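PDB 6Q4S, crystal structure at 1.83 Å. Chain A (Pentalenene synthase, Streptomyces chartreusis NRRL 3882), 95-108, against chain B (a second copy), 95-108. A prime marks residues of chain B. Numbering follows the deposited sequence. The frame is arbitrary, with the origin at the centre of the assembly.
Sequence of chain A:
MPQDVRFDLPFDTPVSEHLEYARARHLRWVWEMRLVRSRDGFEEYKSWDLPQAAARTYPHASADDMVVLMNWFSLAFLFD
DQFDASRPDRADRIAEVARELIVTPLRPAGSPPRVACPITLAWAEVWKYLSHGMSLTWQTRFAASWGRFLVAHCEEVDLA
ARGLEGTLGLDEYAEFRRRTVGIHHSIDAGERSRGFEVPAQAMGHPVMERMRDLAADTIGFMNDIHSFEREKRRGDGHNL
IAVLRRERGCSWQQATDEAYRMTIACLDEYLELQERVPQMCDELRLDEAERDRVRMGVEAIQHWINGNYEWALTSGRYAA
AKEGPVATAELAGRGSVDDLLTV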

# COMPACT_ATOMS: atom_id res chain seq x y z
N ALA A 95 2.30 17.84 0.68
CA ALA A 95 2.85 16.58 0.22
C ALA A 95 3.52 15.87 1.31
O ALA A 95 3.43 14.65 1.38
CB ALA A 95 3.85 16.77 -0.93
N GLU A 96 4.28 16.62 2.11
CA GLU A 96 4.96 16.09 3.25
C GLU A 96 4.02 15.43 4.29
O GLU A 96 4.29 14.31 4.80
CB GLU A 96 5.87 17.16 3.89
CG GLU A 96 6.62 16.71 5.11
CD GLU A 96 7.63 17.73 5.72
OE1 GLU A 96 7.51 18.99 5.54
OE2 GLU A 96 8.54 17.21 6.44
N VAL A 97 2.91 16.11 4.59
CA VAL A 97 1.98 15.60 5.56
C VAL A 97 1.19 14.45 4.99
O VAL A 97 1.02 13.44 5.68
CB VAL A 97 1.05 16.74 6.08
CG1 VAL A 97 -0.04 16.15 6.97
CG2 VAL A 97 1.91 17.75 6.84
N ALA A 98 0.80 14.55 3.72
CA ALA A 98 0.07 13.48 3.06
C ALA A 98 0.85 12.19 3.08
O ALA A 98 0.27 11.11 3.31
CB ALA A 98 -0.29 13.79 1.63
N ARG A 99 2.14 12.28 2.81
CA ARG A 99 3.01 11.07 2.83
C ARG A 99 3.14 10.45 4.18
O ARG A 99 3.30 9.24 4.27
CB ARG A 99 4.39 11.40 2.24
CG ARG A 99 4.23 11.65 0.75
CD ARG A 99 5.48 12.02 -0.01
NE ARG A 99 5.17 12.20 -1.44
CZ ARG A 99 6.08 12.20 -2.42
NH1 ARG A 99 7.38 12.06 -2.12
NH2 ARG A 99 5.71 12.34 -3.66
N GLU A 100 3.09 11.24 5.27
CA GLU A 100 3.04 10.69 6.64
C GLU A 100 1.74 9.96 6.82
O GLU A 100 1.71 8.83 7.31
CB GLU A 100 3.23 11.81 7.72
CG GLU A 100 3.27 11.27 9.13
CD GLU A 100 4.52 10.47 9.42
OE1 GLU A 100 4.45 9.34 9.95
OE2 GLU A 100 5.62 10.98 9.11
N LEU A 101 0.65 10.50 6.32
CA LEU A 101 -0.64 9.79 6.37
C LEU A 101 -0.63 8.50 5.54
O LEU A 101 -1.24 7.47 5.91
CB LEU A 101 -1.74 10.73 5.94
CG LEU A 101 -1.91 12.09 6.66
CD1 LEU A 101 -3.06 12.85 5.98
CD2 LEU A 101 -2.19 11.84 8.11
N ILE A 102 0.14 8.49 4.46
CA ILE A 102 0.25 7.31 3.64
C ILE A 102 1.03 6.21 4.38
O ILE A 102 0.67 5.04 4.31
CB ILE A 102 0.92 7.61 2.25
CG1 ILE A 102 -0.04 8.45 1.43
CG2 ILE A 102 1.26 6.31 1.50
CD1 ILE A 102 0.55 9.05 0.16
N VAL A 103 2.10 6.55 5.08
CA VAL A 103 2.91 5.46 5.67
C VAL A 103 2.35 4.95 6.98
O VAL A 103 2.73 3.91 7.41
CB VAL A 103 4.37 5.86 5.83
CG1 VAL A 103 4.97 6.24 4.49
CG2 VAL A 103 4.59 7.01 6.75
N THR A 104 1.41 5.66 7.60
CA THR A 104 0.90 5.27 8.94
C THR A 104 0.29 3.89 8.87
O THR A 104 0.57 3.05 9.74
CB THR A 104 -0.02 6.38 9.49
OG1 THR A 104 0.79 7.49 9.90
CG2 THR A 104 -0.88 5.93 10.64
N PRO A 105 -0.49 3.58 7.81
CA PRO A 105 -0.97 2.20 7.75
C PRO A 105 0.06 1.21 7.30
O PRO A 105 -0.23 0.03 7.29
CB PRO A 105 -2.09 2.24 6.73
CG PRO A 105 -2.49 3.68 6.66
CD PRO A 105 -1.23 4.44 6.90
N LEU A 106 1.28 1.66 7.00
CA LEU A 106 2.36 0.73 6.61
C LEU A 106 3.37 0.50 7.74
O LEU A 106 4.50 0.10 7.49
CB LEU A 106 3.06 1.30 5.36
CG LEU A 106 2.09 1.35 4.15
CD1 LEU A 106 2.76 2.12 3.01
CD2 LEU A 106 1.62 -0.03 3.72
N ARG A 107 2.97 0.77 8.97
CA ARG A 107 3.87 0.61 10.12
C ARG A 107 2.99 0.06 11.30
O ARG A 107 1.76 0.18 11.25
CB ARG A 107 4.54 1.98 10.35
CG ARG A 107 4.21 2.70 11.60
CD ARG A 107 4.00 4.18 11.57
NE ARG A 107 5.02 5.01 11.03
CZ ARG A 107 4.77 6.27 10.71
NH1 ARG A 107 3.58 6.86 10.95
NH2 ARG A 107 5.73 6.97 10.15
N PRO A 108 3.59 -0.57 12.32
CA PRO A 108 2.71 -1.18 13.33
C PRO A 108 1.78 -0.15 14.02
O PRO A 108 2.12 1.00 14.19
CB PRO A 108 3.70 -1.82 14.31
CG PRO A 108 4.82 -2.21 13.40
CD PRO A 108 5.00 -0.99 12.53
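Chain B 95-108: AEVARELIVTPLRP

Chain B places the same stretch against chain A through an exact two-fold axis, so each contact between unlike residues occurs twice. In each copy residues 95-103 belong to a helix that begins earlier in the chain, followed by a 3-10 segment at Thr104 and Pro105; Arg107 and Pro108 are in loop, Arg107 in an extended conformation (phi/psi -143/159°). Leu106 N closes the turn with a bond of 2.7 Å to Val103 O. The two helices cross at 65° between their N-to-C directions, and their axes approach to 10.6 Å. The backbones come nearest at Arg99, whose CA lies 6.7 Å from Arg99′ CA; one turn earlier, Glu96 CA and Glu96′ CA are 8.3 Å apart. The two stretches together bury 520 Å².

Arg99 has the largest share of this surface, 114 Å² on chain A. Its CA-to-CB bond points toward the helix of chain B, and with chi1 m and chi2 and chi3 both t the extended side chain reaches past Arg99′ to Glu100′. There NH1 and NH2 of Arg99 both donate to Glu100′ OE2, at 2.8 and 2.9 Å, in a salt bridge that lies at the edge of the guanidinium. Val103′ CG2 and Arg99′ O lie over one face of the same group, the methyl CG2 3.7 Å from Arg99 NH2.

Glu100′ starts with its CA-to-CB bond away from chain A overall, but chi1 t and chi2 p bring its carboxylate back to Arg99. Its other oxygen, OE1, holds Arg107′ of its own chain, 2.7 Å from Arg107′ NH2 and 2.8 Å from Arg107′ NH1. One carboxylate thus serves two arginines from different chains, which helps to offset the proximity of their like charges: Arg99 NH2 and Arg107′ NH2 are 3.7 Å apart. Water 2 accepts from both, at 3.2 Å from Arg99 NH2 and, weakly, at 3.5 Å from Arg107′ NH2. Water 3 joins side chain to backbone, accepting from Arg99 NH1 at 2.6 Å and donating to Glu96′ O at 2.8 Å, and so spans a gap of 4.4 Å between NH1 and that carbonyl oxygen.

Farther along the helices the contact becomes apolar. Ile102 CD1 packs on Val103′ CG1 at 3.9 Å, while Ile102 CG2 meets Leu106′ CD1 at 4.0 Å, so one isoleucine meets two apolar side chains of chain B. Val97 and Leu101 point away from the partner and take no part.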

# COMPACT_ATOMS: atom_id res chain seq x y z
N ALA B 95 14.46 9.72 4.50
CA ALA B 95 13.04 9.53 4.69
C ALA B 95 12.29 10.11 3.58
O ALA B 95 11.28 9.54 3.17
CB ALA B 95 12.55 10.18 6.00
N GLU B 96 12.71 11.30 3.14
CA GLU B 96 12.11 11.97 2.03
C GLU B 96 12.15 11.15 0.71
O GLU B 96 11.14 11.05 -0.02
CB GLU B 96 12.71 13.38 1.85
CG GLU B 96 12.16 14.17 0.70
CD GLU B 96 12.67 15.64 0.55
OE1 GLU B 96 13.79 16.02 1.05
OE2 GLU B 96 11.91 16.40 -0.12
N VAL B 97 13.31 10.56 0.43
CA VAL B 97 13.48 9.80 -0.79
C VAL B 97 12.76 8.47 -0.68
O VAL B 97 12.08 8.09 -1.63
CB VAL B 97 14.99 9.62 -1.13
CG1 VAL B 97 15.14 8.66 -2.30
CG2 VAL B 97 15.58 10.99 -1.44
N ALA B 98 12.82 7.84 0.49
CA ALA B 98 12.13 6.58 0.71
C ALA B 98 10.65 6.71 0.48
O ALA B 98 10.03 5.82 -0.12
CB ALA B 98 12.34 6.02 2.10
N ARG B 99 10.08 7.80 0.97
CA ARG B 99 8.62 8.04 0.77
C ARG B 99 8.24 8.26 -0.67
O ARG B 99 7.13 7.91 -1.04
CB ARG B 99 8.16 9.22 1.64
CG ARG B 99 8.21 8.79 3.09
CD ARG B 99 7.81 9.83 4.12
NE ARG B 99 7.88 9.25 5.47
CZ ARG B 99 7.29 9.78 6.55
NH1 ARG B 99 6.60 10.92 6.45
NH2 ARG B 99 7.39 9.18 7.71
N GLU B 100 9.13 8.84 -1.49
CA GLU B 100 8.89 8.93 -2.94
C GLU B 100 8.91 7.54 -3.53
O GLU B 100 8.03 7.17 -4.30
CB GLU B 100 9.95 9.85 -3.65
CG GLU B 100 9.70 10.04 -5.13
CD GLU B 100 8.45 10.86 -5.40
OE1 GLU B 100 7.60 10.47 -6.23
OE2 GLU B 100 8.33 11.95 -4.80
N LEU B 101 9.81 6.69 -3.08
CA LEU B 101 9.82 5.30 -3.53
C LEU B 101 8.55 4.53 -3.09
O LEU B 101 8.02 3.67 -3.81
CB LEU B 101 11.08 4.62 -3.05
CG LEU B 101 12.46 5.24 -3.40
CD1 LEU B 101 13.55 4.38 -2.74
CD2 LEU B 101 12.61 5.28 -4.89
N ILE B 102 8.01 4.90 -1.94
CA ILE B 102 6.81 4.28 -1.46
C ILE B 102 5.60 4.69 -2.33
O ILE B 102 4.75 3.87 -2.64
CB ILE B 102 6.52 4.62 0.05
CG1 ILE B 102 7.56 3.92 0.90
CG2 ILE B 102 5.11 4.17 0.47
CD1 ILE B 102 7.60 4.35 2.36
N VAL B 103 5.50 5.95 -2.73
CA VAL B 103 4.28 6.35 -3.44
C VAL B 103 4.31 6.00 -4.92
O VAL B 103 3.30 6.00 -5.55
CB VAL B 103 3.95 7.82 -3.25
CG1 VAL B 103 3.78 8.14 -1.78
CG2 VAL B 103 4.99 8.75 -3.79
N THR B 104 5.47 5.65 -5.47
CA THR B 104 5.59 5.40 -6.93
C THR B 104 4.68 4.27 -7.34
O THR B 104 3.96 4.39 -8.34
CB THR B 104 7.08 5.22 -7.31
OG1 THR B 104 7.72 6.50 -7.27
CG2 THR B 104 7.28 4.60 -8.66
N PRO B 105 4.60 3.18 -6.54
CA PRO B 105 3.62 2.17 -6.93
C PRO B 105 2.20 2.51 -6.60
O PRO B 105 1.32 1.76 -6.95
CB PRO B 105 4.02 0.94 -6.13
CG PRO B 105 5.45 1.19 -5.74
CD PRO B 105 5.55 2.66 -5.56
N LEU B 106 1.97 3.69 -6.00
CA LEU B 106 0.59 4.12 -5.70
C LEU B 106 0.09 5.20 -6.66
O LEU B 106 -0.83 5.94 -6.36
CB LEU B 106 0.55 4.63 -4.24
CG LEU B 106 0.86 3.50 -3.24
CD1 LEU B 106 1.02 4.10 -1.85
CD2 LEU B 106 -0.19 2.39 -3.28
N ARG B 107 0.72 5.30 -7.82
CA ARG B 107 0.34 6.32 -8.82
C ARG B 107 0.48 5.64 -10.23
O ARG B 107 1.15 4.61 -10.35
CB ARG B 107 1.25 7.54 -8.56
CG ARG B 107 2.23 7.89 -9.61
CD ARG B 107 3.61 8.33 -9.22
NE ARG B 107 3.76 9.41 -8.32
CZ ARG B 107 4.92 9.65 -7.71
NH1 ARG B 107 6.03 8.93 -7.98
NH2 ARG B 107 4.97 10.63 -6.85
N PRO B 108 -0.19 6.17 -11.27
CA PRO B 108 -0.14 5.42 -12.54
C PRO B 108 1.30 5.23 -13.07
O PRO B 108 2.17 6.06 -12.86
CB PRO B 108 -1.00 6.27 -13.48
CG PRO B 108 -2.02 6.83 -12.53
CD PRO B 108 -1.19 7.26 -11.35
O HOH W 1 6.64 12.88 4.70
O HOH W 2 2.98 12.98 -5.28
O HOH W 3 8.77 12.46 0.06
O HOH W 4 8.97 6.65 8.97